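Ceg4 (PDB 6AOK) is a Legionella pneumophila effector and phosphotyrosine phosphatase that attenuates activation of eukaryotic MAPK pathways, seen here as its HAD-like phosphatase domain. Local coordinates at residues Met10-Ile14 with Glu157-Arg161; Glu68-Tyr74 with Lys124-Phe128; Val32-Gln38 with Asp47-Tyr52; Phe19-Val23 with Ile164-Ser168. Where two conformers were deposited one is given. Numbering follows the deposited sequence.

Contact 1. Residues Met10-Ile14 with Glu157-Arg161; sequences MPKVI and ERANR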
# COMPACT_ATOMS: atom_id res chain seq x y z
N MSE A 10 -18.81 15.14 -4.44
CA MSE A 10 -17.92 14.82 -3.38
C MSE A 10 -16.48 14.98 -3.85
O MSE A 10 -16.18 14.82 -5.04
CB MSE A 10 -18.26 13.42 -2.87
CG MSE A 10 -19.48 13.50 -1.99
SE MSE A 10 -19.33 12.48 -0.40
CE MSE A 10 -19.94 10.75 -1.10
N PRO A 11 -15.60 15.35 -2.92
CA PRO A 11 -14.17 15.43 -3.23
C PRO A 11 -13.63 14.07 -3.67
O PRO A 11 -14.21 13.02 -3.38
CB PRO A 11 -13.54 15.85 -1.89
CG PRO A 11 -14.67 16.31 -1.02
CD PRO A 11 -15.87 15.55 -1.48
N LYS A 12 -12.49 14.09 -4.36
CA LYS A 12 -11.81 12.86 -4.76
C LYS A 12 -10.36 12.92 -4.30
O LYS A 12 -9.71 13.95 -4.43
CB LYS A 12 -11.83 12.69 -6.27
CG LYS A 12 -13.27 12.49 -6.83
CD LYS A 12 -13.81 11.09 -6.49
CE LYS A 12 -15.23 10.91 -6.98
NZ LYS A 12 -15.64 9.48 -6.83
N VAL A 13 -9.88 11.81 -3.78
CA VAL A 13 -8.49 11.67 -3.36
C VAL A 13 -7.92 10.46 -4.06
O VAL A 13 -8.60 9.43 -4.20
CB VAL A 13 -8.35 11.51 -1.83
CG1 VAL A 13 -6.93 11.42 -1.43
CG2 VAL A 13 -9.08 12.64 -1.10
N ILE A 14 -6.68 10.59 -4.50
CA ILE A 14 -5.93 9.48 -5.07
C ILE A 14 -4.67 9.32 -4.26
O ILE A 14 -4.01 10.31 -3.96
CB ILE A 14 -5.58 9.70 -6.55
CG1 ILE A 14 -6.86 9.94 -7.34
CG2 ILE A 14 -4.75 8.44 -7.11
CD1 ILE A 14 -6.59 10.51 -8.71
N GLU A 157 -11.75 10.15 -12.44
CA GLU A 157 -12.00 11.56 -12.16
C GLU A 157 -10.79 12.23 -11.50
O GLU A 157 -10.12 11.60 -10.72
CB GLU A 157 -13.16 11.77 -11.23
CG GLU A 157 -14.11 10.61 -11.19
CD GLU A 157 -15.51 11.05 -11.36
OE1 GLU A 157 -15.72 12.25 -11.59
OE2 GLU A 157 -16.40 10.19 -11.28
N ARG A 158 -10.59 13.49 -11.81
CA ARG A 158 -9.47 14.29 -11.30
C ARG A 158 -9.55 14.44 -9.78
O ARG A 158 -10.63 14.65 -9.21
CB ARG A 158 -9.49 15.66 -11.99
CG ARG A 158 -8.69 16.74 -11.33
CD ARG A 158 -8.14 17.67 -12.40
NE ARG A 158 -7.18 16.96 -13.23
CZ ARG A 158 -5.87 17.13 -13.15
NH1 ARG A 158 -5.36 18.03 -12.31
NH2 ARG A 158 -5.05 16.43 -13.93
N ALA A 159 -8.41 14.33 -9.14
CA ALA A 159 -8.36 14.40 -7.68
C ALA A 159 -8.37 15.86 -7.21
O ALA A 159 -7.85 16.76 -7.88
CB ALA A 159 -7.08 13.72 -7.16
N ASN A 160 -9.00 16.09 -6.07
CA ASN A 160 -8.73 17.31 -5.32
C ASN A 160 -7.42 17.19 -4.55
O ASN A 160 -6.74 18.19 -4.31
CB ASN A 160 -9.91 17.61 -4.37
CG ASN A 160 -11.22 17.79 -5.11
OD1 ASN A 160 -11.94 16.82 -5.41
ND2 ASN A 160 -11.54 19.03 -5.44
N ARG A 161 -7.00 15.97 -4.23
CA ARG A 161 -5.77 15.76 -3.49
C ARG A 161 -5.12 14.47 -3.97
O ARG A 161 -5.80 13.46 -4.13
CB ARG A 161 -6.06 15.67 -1.99
CG ARG A 161 -4.83 15.74 -1.13
CD ARG A 161 -5.06 16.71 0.04
NE ARG A 161 -5.91 17.86 -0.26
CZ ARG A 161 -5.59 18.83 -1.10
NH1 ARG A 161 -4.45 18.76 -1.78
NH2 ARG A 161 -6.42 19.85 -1.30
O HOH W 1 -14.57 16.55 -7.31

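Contact 2. Residues Glu68-Tyr74 with Lys124-Phe128; sequences EAKYGKY and KYQGF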
# COMPACT_ATOMS: atom_id res chain seq x y z
N GLU A 68 0.38 -16.77 10.59
CA GLU A 68 -0.07 -17.10 11.95
C GLU A 68 0.98 -17.93 12.70
O GLU A 68 1.08 -17.83 13.93
CB GLU A 68 -1.42 -17.84 11.90
CG GLU A 68 -2.58 -16.96 11.44
CD GLU A 68 -3.91 -17.71 11.36
OE1 GLU A 68 -3.90 -18.94 11.58
OE2 GLU A 68 -4.94 -17.07 11.08
N ALA A 69 1.71 -18.79 12.03
CA ALA A 69 2.77 -19.56 12.71
C ALA A 69 3.87 -18.63 13.23
O ALA A 69 4.41 -18.84 14.33
CB ALA A 69 3.39 -20.59 11.77
N LYS A 70 4.16 -17.58 12.48
CA LYS A 70 5.22 -16.65 12.84
C LYS A 70 4.76 -15.68 13.92
O LYS A 70 5.49 -15.47 14.90
CB LYS A 70 5.70 -15.90 11.60
CG LYS A 70 6.88 -14.99 11.92
CD LYS A 70 7.48 -14.45 10.68
CE LYS A 70 8.63 -13.45 10.96
NZ LYS A 70 9.75 -14.02 11.78
N TYR A 71 3.57 -15.11 13.78
CA TYR A 71 3.13 -13.99 14.61
C TYR A 71 1.98 -14.33 15.53
O TYR A 71 1.59 -13.47 16.34
CB TYR A 71 2.72 -12.80 13.73
CG TYR A 71 3.82 -12.21 12.88
CD1 TYR A 71 3.80 -12.31 11.49
CD2 TYR A 71 4.88 -11.52 13.46
CE1 TYR A 71 4.77 -11.79 10.74
CE2 TYR A 71 5.88 -10.99 12.69
CZ TYR A 71 5.82 -11.12 11.33
OH TYR A 71 6.81 -10.59 10.53
N GLY A 72 1.42 -15.55 15.45
CA GLY A 72 0.21 -15.83 16.16
C GLY A 72 -0.96 -15.18 15.44
O GLY A 72 -0.80 -14.56 14.38
N LYS A 73 -2.14 -15.32 16.05
CA LYS A 73 -3.36 -14.79 15.47
C LYS A 73 -3.37 -13.28 15.58
O LYS A 73 -2.96 -12.73 16.60
CB LYS A 73 -4.60 -15.35 16.18
CG LYS A 73 -5.26 -16.55 15.50
CD LYS A 73 -4.44 -17.79 15.70
CE LYS A 73 -4.52 -18.75 14.52
NZ LYS A 73 -3.74 -20.05 14.72
N TYR A 74 -3.84 -12.62 14.54
CA TYR A 74 -3.95 -11.16 14.60
C TYR A 74 -5.25 -10.75 15.25
O TYR A 74 -6.09 -10.06 14.68
CB TYR A 74 -3.83 -10.55 13.22
CG TYR A 74 -3.51 -9.09 13.27
CD1 TYR A 74 -2.21 -8.66 13.50
CD2 TYR A 74 -4.48 -8.14 13.04
CE1 TYR A 74 -1.91 -7.34 13.55
CE2 TYR A 74 -4.18 -6.81 13.05
CZ TYR A 74 -2.89 -6.42 13.31
OH TYR A 74 -2.57 -5.07 13.33
N LYS A 124 -4.59 -9.36 4.39
CA LYS A 124 -5.49 -10.42 4.86
C LYS A 124 -5.13 -10.86 6.26
O LYS A 124 -6.00 -11.06 7.11
CB LYS A 124 -5.42 -11.62 3.90
CG LYS A 124 -6.28 -12.88 4.24
CD LYS A 124 -7.74 -12.53 4.34
CE LYS A 124 -8.25 -11.74 3.13
NZ LYS A 124 -9.64 -11.21 3.40
N TYR A 125 -3.84 -11.07 6.50
CA TYR A 125 -3.42 -11.48 7.84
C TYR A 125 -3.85 -10.44 8.86
O TYR A 125 -4.23 -10.77 10.01
CB TYR A 125 -1.91 -11.68 7.88
CG TYR A 125 -1.44 -11.88 9.30
CD1 TYR A 125 -1.83 -13.01 10.02
CD2 TYR A 125 -0.64 -10.94 9.92
CE1 TYR A 125 -1.44 -13.19 11.34
CE2 TYR A 125 -0.24 -11.11 11.23
CZ TYR A 125 -0.66 -12.22 11.94
OH TYR A 125 -0.29 -12.38 13.28
N GLN A 126 -3.79 -9.16 8.46
CA GLN A 126 -4.05 -8.09 9.42
C GLN A 126 -5.51 -7.65 9.45
O GLN A 126 -5.82 -6.58 9.99
CB GLN A 126 -3.09 -6.91 9.18
CG GLN A 126 -1.60 -7.35 9.49
CD GLN A 126 -0.67 -6.18 9.58
OE1 GLN A 126 0.09 -5.88 8.65
NE2 GLN A 126 -0.71 -5.48 10.71
N GLY A 127 -6.41 -8.49 9.00
CA GLY A 127 -7.80 -8.33 9.35
C GLY A 127 -8.62 -7.68 8.27
O GLY A 127 -9.76 -7.30 8.54
N PHE A 128 -8.06 -7.48 7.09
CA PHE A 128 -8.81 -6.88 6.00
C PHE A 128 -9.68 -7.90 5.27
O PHE A 128 -9.26 -9.02 5.02
CB PHE A 128 -7.83 -6.19 5.06
CG PHE A 128 -7.33 -4.90 5.61
CD1 PHE A 128 -6.28 -4.90 6.51
CD2 PHE A 128 -7.98 -3.71 5.33
CE1 PHE A 128 -5.80 -3.69 7.04
CE2 PHE A 128 -7.53 -2.50 5.87
CZ PHE A 128 -6.44 -2.49 6.71

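Contact 3. Residues Val32-Gln38 with Asp47-Tyr52; sequences VFTEFYQ and DVEQDY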
# COMPACT_ATOMS: atom_id res chain seq x y z
N VAL A 32 12.45 -9.22 1.20
CA VAL A 32 12.10 -10.28 0.26
C VAL A 32 13.13 -11.38 0.21
O VAL A 32 12.84 -12.43 -0.37
CB VAL A 32 11.85 -9.75 -1.17
CG1 VAL A 32 10.65 -8.74 -1.16
CG2 VAL A 32 13.15 -9.16 -1.78
N PHE A 33 14.29 -11.19 0.83
CA PHE A 33 15.32 -12.22 0.89
C PHE A 33 15.38 -12.93 2.23
O PHE A 33 16.26 -13.78 2.44
CB PHE A 33 16.68 -11.60 0.54
CG PHE A 33 16.65 -10.80 -0.78
CD1 PHE A 33 16.49 -11.47 -2.00
CD2 PHE A 33 16.73 -9.42 -0.79
CE1 PHE A 33 16.44 -10.75 -3.24
CE2 PHE A 33 16.69 -8.70 -2.02
CZ PHE A 33 16.54 -9.36 -3.21
N THR A 34 14.46 -12.62 3.15
CA THR A 34 14.44 -13.28 4.45
C THR A 34 13.91 -14.70 4.32
O THR A 34 13.16 -15.02 3.39
CB THR A 34 13.56 -12.50 5.44
OG1 THR A 34 12.20 -12.48 4.94
CG2 THR A 34 14.06 -11.10 5.61
N GLU A 35 14.23 -15.54 5.33
CA GLU A 35 13.64 -16.88 5.31
C GLU A 35 12.13 -16.79 5.31
O GLU A 35 11.46 -17.55 4.60
CB GLU A 35 14.09 -17.73 6.50
CG GLU A 35 15.55 -18.07 6.52
CD GLU A 35 15.98 -18.95 5.36
OE1 GLU A 35 15.19 -19.76 4.86
OE2 GLU A 35 17.12 -18.79 4.93
N PHE A 36 11.56 -15.85 6.07
CA PHE A 36 10.10 -15.79 6.17
C PHE A 36 9.46 -15.52 4.82
O PHE A 36 8.58 -16.26 4.40
CB PHE A 36 9.64 -14.74 7.18
CG PHE A 36 8.14 -14.61 7.19
CD1 PHE A 36 7.34 -15.70 7.54
CD2 PHE A 36 7.53 -13.44 6.77
CE1 PHE A 36 5.94 -15.59 7.53
CE2 PHE A 36 6.12 -13.31 6.75
CZ PHE A 36 5.33 -14.38 7.13
N TYR A 37 9.90 -14.49 4.11
CA TYR A 37 9.32 -14.23 2.79
C TYR A 37 9.54 -15.42 1.85
O TYR A 37 8.64 -15.82 1.09
CB TYR A 37 9.95 -12.98 2.21
CG TYR A 37 9.31 -12.49 0.94
CD1 TYR A 37 9.64 -13.04 -0.30
CD2 TYR A 37 8.37 -11.47 0.99
CE1 TYR A 37 9.03 -12.57 -1.47
CE2 TYR A 37 7.77 -10.98 -0.16
CZ TYR A 37 8.09 -11.53 -1.37
OH TYR A 37 7.47 -11.06 -2.51
N GLN A 38 10.75 -15.96 1.86
CA GLN A 38 11.06 -17.06 0.94
C GLN A 38 10.22 -18.28 1.26
O GLN A 38 9.90 -19.07 0.35
CB GLN A 38 12.56 -17.40 1.02
CG GLN A 38 13.41 -16.23 0.41
CD GLN A 38 13.39 -16.25 -1.10
OE1 GLN A 38 13.42 -17.31 -1.74
NE2 GLN A 38 13.44 -15.11 -1.68
N ASP A 47 17.19 -21.78 3.74
CA ASP A 47 18.51 -21.22 3.42
C ASP A 47 18.81 -21.26 1.93
O ASP A 47 20.00 -21.23 1.53
CB ASP A 47 19.60 -21.96 4.21
CG ASP A 47 20.77 -21.07 4.51
OD1 ASP A 47 20.56 -19.82 4.56
OD2 ASP A 47 21.89 -21.62 4.66
N VAL A 48 17.77 -21.37 1.09
CA VAL A 48 17.89 -21.20 -0.36
C VAL A 48 16.97 -20.07 -0.75
O VAL A 48 15.84 -20.00 -0.27
CB VAL A 48 17.50 -22.48 -1.13
CG1 VAL A 48 17.64 -22.21 -2.64
CG2 VAL A 48 18.39 -23.68 -0.69
N GLU A 49 17.45 -19.17 -1.60
CA GLU A 49 16.60 -18.10 -2.11
C GLU A 49 16.16 -18.39 -3.54
O GLU A 49 16.95 -18.83 -4.35
CB GLU A 49 17.35 -16.75 -2.05
CG GLU A 49 17.47 -16.19 -0.63
CD GLU A 49 18.73 -15.35 -0.44
OE1 GLU A 49 19.08 -14.60 -1.36
OE2 GLU A 49 19.39 -15.47 0.61
N GLN A 50 14.89 -18.12 -3.83
CA GLN A 50 14.37 -18.20 -5.18
C GLN A 50 14.04 -16.79 -5.63
O GLN A 50 13.88 -15.90 -4.80
CB GLN A 50 13.11 -19.07 -5.24
CG GLN A 50 13.37 -20.51 -4.77
CD GLN A 50 12.09 -21.31 -4.93
OE1 GLN A 50 11.93 -22.03 -5.93
NE2 GLN A 50 11.14 -21.16 -3.95
N ASP A 51 13.93 -16.59 -6.94
CA ASP A 51 13.56 -15.28 -7.44
C ASP A 51 12.40 -14.89 -6.54
O ASP A 51 11.51 -15.71 -6.31
CB ASP A 51 13.11 -15.36 -8.90
CG ASP A 51 12.61 -14.03 -9.43
OD1 ASP A 51 12.25 -13.16 -8.61
OD2 ASP A 51 12.58 -13.86 -10.67
N TYR A 52 12.40 -13.67 -6.03
CA TYR A 52 11.33 -13.29 -5.10
C TYR A 52 10.10 -12.83 -5.84
O TYR A 52 8.98 -12.91 -5.31
CB TYR A 52 11.77 -12.20 -4.11
CG TYR A 52 11.71 -10.81 -4.70
CD1 TYR A 52 12.80 -10.29 -5.39
CD2 TYR A 52 10.54 -10.05 -4.63
CE1 TYR A 52 12.75 -9.03 -5.99
CE2 TYR A 52 10.48 -8.79 -5.24
CZ TYR A 52 11.59 -8.29 -5.90
OH TYR A 52 11.51 -7.02 -6.49
O HOH W 2 15.73 -18.57 2.07
O HOH W 3 19.01 -17.41 2.84
O HOH W 4 11.86 -19.65 -1.62

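Contact 4. Residues Phe19-Val23 with Ile164-Ser168; sequences FDGTV and ILDDS. With MG (magnesium ion), chain B.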
# COMPACT_ATOMS: atom_id res chain seq x y z
N PHE A 19 4.82 0.22 -0.65
CA PHE A 19 4.46 -0.77 0.36
C PHE A 19 5.59 -0.98 1.37
O PHE A 19 5.48 -0.52 2.52
CB PHE A 19 4.00 -2.10 -0.29
CG PHE A 19 3.54 -3.13 0.71
CD1 PHE A 19 2.30 -3.00 1.34
CD2 PHE A 19 4.35 -4.22 1.03
CE1 PHE A 19 1.87 -3.92 2.27
CE2 PHE A 19 3.92 -5.15 1.98
CZ PHE A 19 2.68 -5.00 2.59
N ASP A 20 6.68 -1.64 0.97
CA ASP A 20 7.72 -2.04 1.93
C ASP A 20 8.47 -0.82 2.44
O ASP A 20 9.08 -0.10 1.64
CB ASP A 20 8.74 -2.98 1.28
CG ASP A 20 8.13 -4.26 0.80
OD1 ASP A 20 7.62 -5.07 1.63
OD2 ASP A 20 8.13 -4.45 -0.44
N GLY A 21 8.47 -0.64 3.78
CA GLY A 21 9.16 0.48 4.37
C GLY A 21 8.34 1.75 4.40
O GLY A 21 8.79 2.75 4.97
N THR A 22 7.16 1.74 3.82
CA THR A 22 6.23 2.86 3.89
C THR A 22 4.99 2.43 4.65
O THR A 22 4.73 2.91 5.77
CB THR A 22 5.92 3.33 2.45
OG1 THR A 22 7.14 3.77 1.81
CG2 THR A 22 4.87 4.45 2.46
N VAL A 23 4.24 1.49 4.10
CA VAL A 23 3.17 0.85 4.85
C VAL A 23 3.75 -0.10 5.92
O VAL A 23 3.26 -0.15 7.05
CB VAL A 23 2.22 0.12 3.87
CG1 VAL A 23 1.17 -0.63 4.60
CG2 VAL A 23 1.51 1.10 2.88
N ILE A 164 1.38 11.09 -2.12
CA ILE A 164 2.54 10.33 -2.59
C ILE A 164 3.39 9.98 -1.38
O ILE A 164 3.84 10.88 -0.67
CB ILE A 164 3.39 11.12 -3.59
CG1 ILE A 164 2.49 11.69 -4.69
CG2 ILE A 164 4.48 10.19 -4.15
CD1 ILE A 164 3.15 12.85 -5.51
N LEU A 165 3.59 8.68 -1.14
CA LEU A 165 4.31 8.22 0.05
C LEU A 165 5.36 7.23 -0.40
O LEU A 165 5.02 6.25 -1.08
CB LEU A 165 3.38 7.54 1.05
CG LEU A 165 2.29 8.51 1.50
CD1 LEU A 165 1.00 8.10 0.82
CD2 LEU A 165 2.13 8.57 3.01
N ASP A 166 6.61 7.48 -0.04
CA ASP A 166 7.65 6.49 -0.38
C ASP A 166 8.87 6.71 0.51
O ASP A 166 9.28 7.86 0.74
CB ASP A 166 8.05 6.58 -1.87
CG ASP A 166 8.60 5.28 -2.42
OD1 ASP A 166 9.49 4.69 -1.76
OD2 ASP A 166 8.17 4.83 -3.54
N ASP A 167 9.46 5.62 1.00
CA ASP A 167 10.68 5.79 1.76
C ASP A 167 11.93 5.89 0.88
O ASP A 167 12.98 6.26 1.40
CB ASP A 167 10.88 4.66 2.81
CG ASP A 167 11.04 3.26 2.16
OD1 ASP A 167 10.16 2.85 1.35
OD2 ASP A 167 12.05 2.56 2.41
N SER A 168 11.85 5.55 -0.38
CA SER A 168 13.00 5.66 -1.26
C SER A 168 12.99 7.01 -1.96
O SER A 168 12.07 7.30 -2.71
CB SER A 168 12.95 4.54 -2.31
OG SER A 168 13.66 4.92 -3.47
MG MG B . 9.88 1.11 0.21
O HOH W 5 10.57 2.27 -1.40
O HOH W 6 11.82 0.61 0.88
O HOH W 7 9.92 -0.40 -1.17

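Contact 1. Residues Met10-Ile14 with Glu157-Arg161
The backbone N and O of Lys12 both bond to Asn160: Lys12 N donates to Asn160 OD1 (3.0 Å), and Asn160 N returns a bond to Lys12 O (2.8 Å). A weak second bond reaches the same carbonyl, from Arg161 N to Lys12 O (3.4 Å). Two residues on, Ile14 N donates to Arg161 O at 3.0 Å and 165°, and Val13 CA adds a CA-H...O contact to Arg161 O (3.3 Å). Water 1 lies 3.3 Å from both Met10 O and Asn160 OD1 and can donate to either. The Lys12 side chain starts beside Arg158 O (CB, 3.7 Å) and runs past the Glu157 side chain (CE to Glu157 CG, 4.4 Å); its NZ stops 4.6 Å short of Glu157 OE2, beyond a salt bridge, and pairs instead with Asp105. Apolar contact is small: Ile14 CD1 meets Ala159 CB at 3.6 Å, while Pro11 and Val13 also pack against Met211 of helix 201-211. The bonds of Lys12 O and Ile14 N flank Val13, which pairs with Arg161 in a parallel bridge. This is how neighbouring strands 13-17 and 161-165 begin side by side in the parallel sheet of the Rossmann-like HAD fold, the first of them central.

Contact 2. Residues Glu68-Tyr74 with Lys124-Phe128
Tyr125, in the last turn of helix 116-125, reaches across with its ring. Its OH donates a very short bond to Gly72 O (2.5 Å), the first residue past helix 60-71, where positive phi suits glycine. Glu68 CG lies at the ring edge, 3.9 Å from Tyr125 CE1, and Tyr71 CB packs 3.9 Å from Tyr125 CZ. Over the ring face sits Tyr74 CB, a CH-pi contact 4.1 Å from the Tyr125 centroid, and the Tyr74 ring turns an edge toward that face in an offset edge-to-face pair (centroids 5.5 Å apart, planes at 61°). Gln126 then places its CA over the Tyr74 ring, 4.0 Å from the centroid, while its NE2 makes a weak bond to Tyr74 OH (3.2 Å); its OE1 accepts from Met89 N. Gly127, with positive phi, donates from N to Lys124 O (3.2 Å), and Phe128 N bonds to Phe123 O. Gly127 is the C-prime residue of this Schellman motif, so the contact joins two helix C-termini, each left through a glycine of positive phi and bridged by tyrosines.

Contact 3. Residues Val32-Gln38 with Asp47-Tyr52
Tyr52 forms the apolar centre, with Val32 CG2 over one face of its ring: the methyl is 3.9 Å from the ring centroid, a CH-pi contact, and 3.6 Å from Tyr52 CG. Tyr37 CE1 packs on Tyr52 CB at 3.8 Å, and Phe33 CE1 approaches Tyr52 CD1 at 4.3 Å with the two rings oblique. Next to this cluster, the buried Gln38 side chain clasps the backbone of Gln50, OE1 accepting from Gln50 N (2.7 Å) and NE2 donating to Gln50 O (3.2 Å). The same amide NE2 also donates to Val32 O (3.0 Å), so one side chain holds both the extended chain and the start of its own segment. At the outer edge Asp47 N donates to Glu35 OE1 (3.1 Å), which also accepts from Tyr44. Water 4 can donate to Gln38 OE1 (2.8 Å) and accepts from Gln50 NE2 (2.9 Å), which also donates to Gln42 O. Thr34 caps the short helix 35-39, OG1 accepting from Tyr37 N (3.2 Å). The 47-52 segment, extended from Val48 to Asp51, thus runs beside this helix on the way to helix 60-71, while Tyr37 and Tyr52 hydrogen-bond to Asn114 and Lys113, between strand 106-111 and helix 116-125.

Contact 4. Residues Phe19-Val23 with Ile164-Ser168
Thr22 and Asp167 make up most of this buried contact. Thr22 OG1 accepts a weak bond from Asp167 N (3.1 Å) and is also hydrogen-bonded to Asp18, while Thr22 CG2 packs on Leu165 CB at 3.7 Å. Asp167 turns its carboxylate to the magnesium ion, with OD1 2.1 Å from MG; its OD2 accepts from water 6 (2.5 Å). Gly21 O lies 3.6 Å from Asp167 CB, and a side chain at Gly21 would clash with Asp167 OD2, so the tight approach calls for glycine. The carbonyl before it, Asp20 O, binds MG at 2.0 Å; it sits 3.2 Å from Asp167 OD1 because both ligate the ion. Asp18 and waters 5, 6 and 7 complete six ligands; Asp166 OD1 accepts from water 5 (2.7 Å) while its OD2 salt-bridges Lys144. Asp18, Asp20 (OD2 bonded to Asn114) and Thr22 fit the HAD DxDx(T/V) motif, in whose family the first aspartate is the nucleophile and the second a general acid-base; the magnesium probably screens carboxylate and phosphate charge during phosphotyrosine hydrolysis.

From the N terminus, the chain enters strand 13-17 at contact 1 and leaves it for the metal-binding loop of contact 4. Contact 3 then closes a short loop between 32-38 and 47-52, and contact 2 follows in series, joining the ends of helices 60-71 and 116-125; the two touch where Lys70 packs on Phe36. Both are nested inside the long loops closed by contacts 1 and 4. Those two cross, because 157-161 returns to 10-14 before 164-168 reaches 19-23, and together they tie neighbouring strands 13-17 and 161-165 near both ends. Contacts 2 and 3 lie across the chain's centre from contact 1, their centres each about 21 Å from that of contact 4.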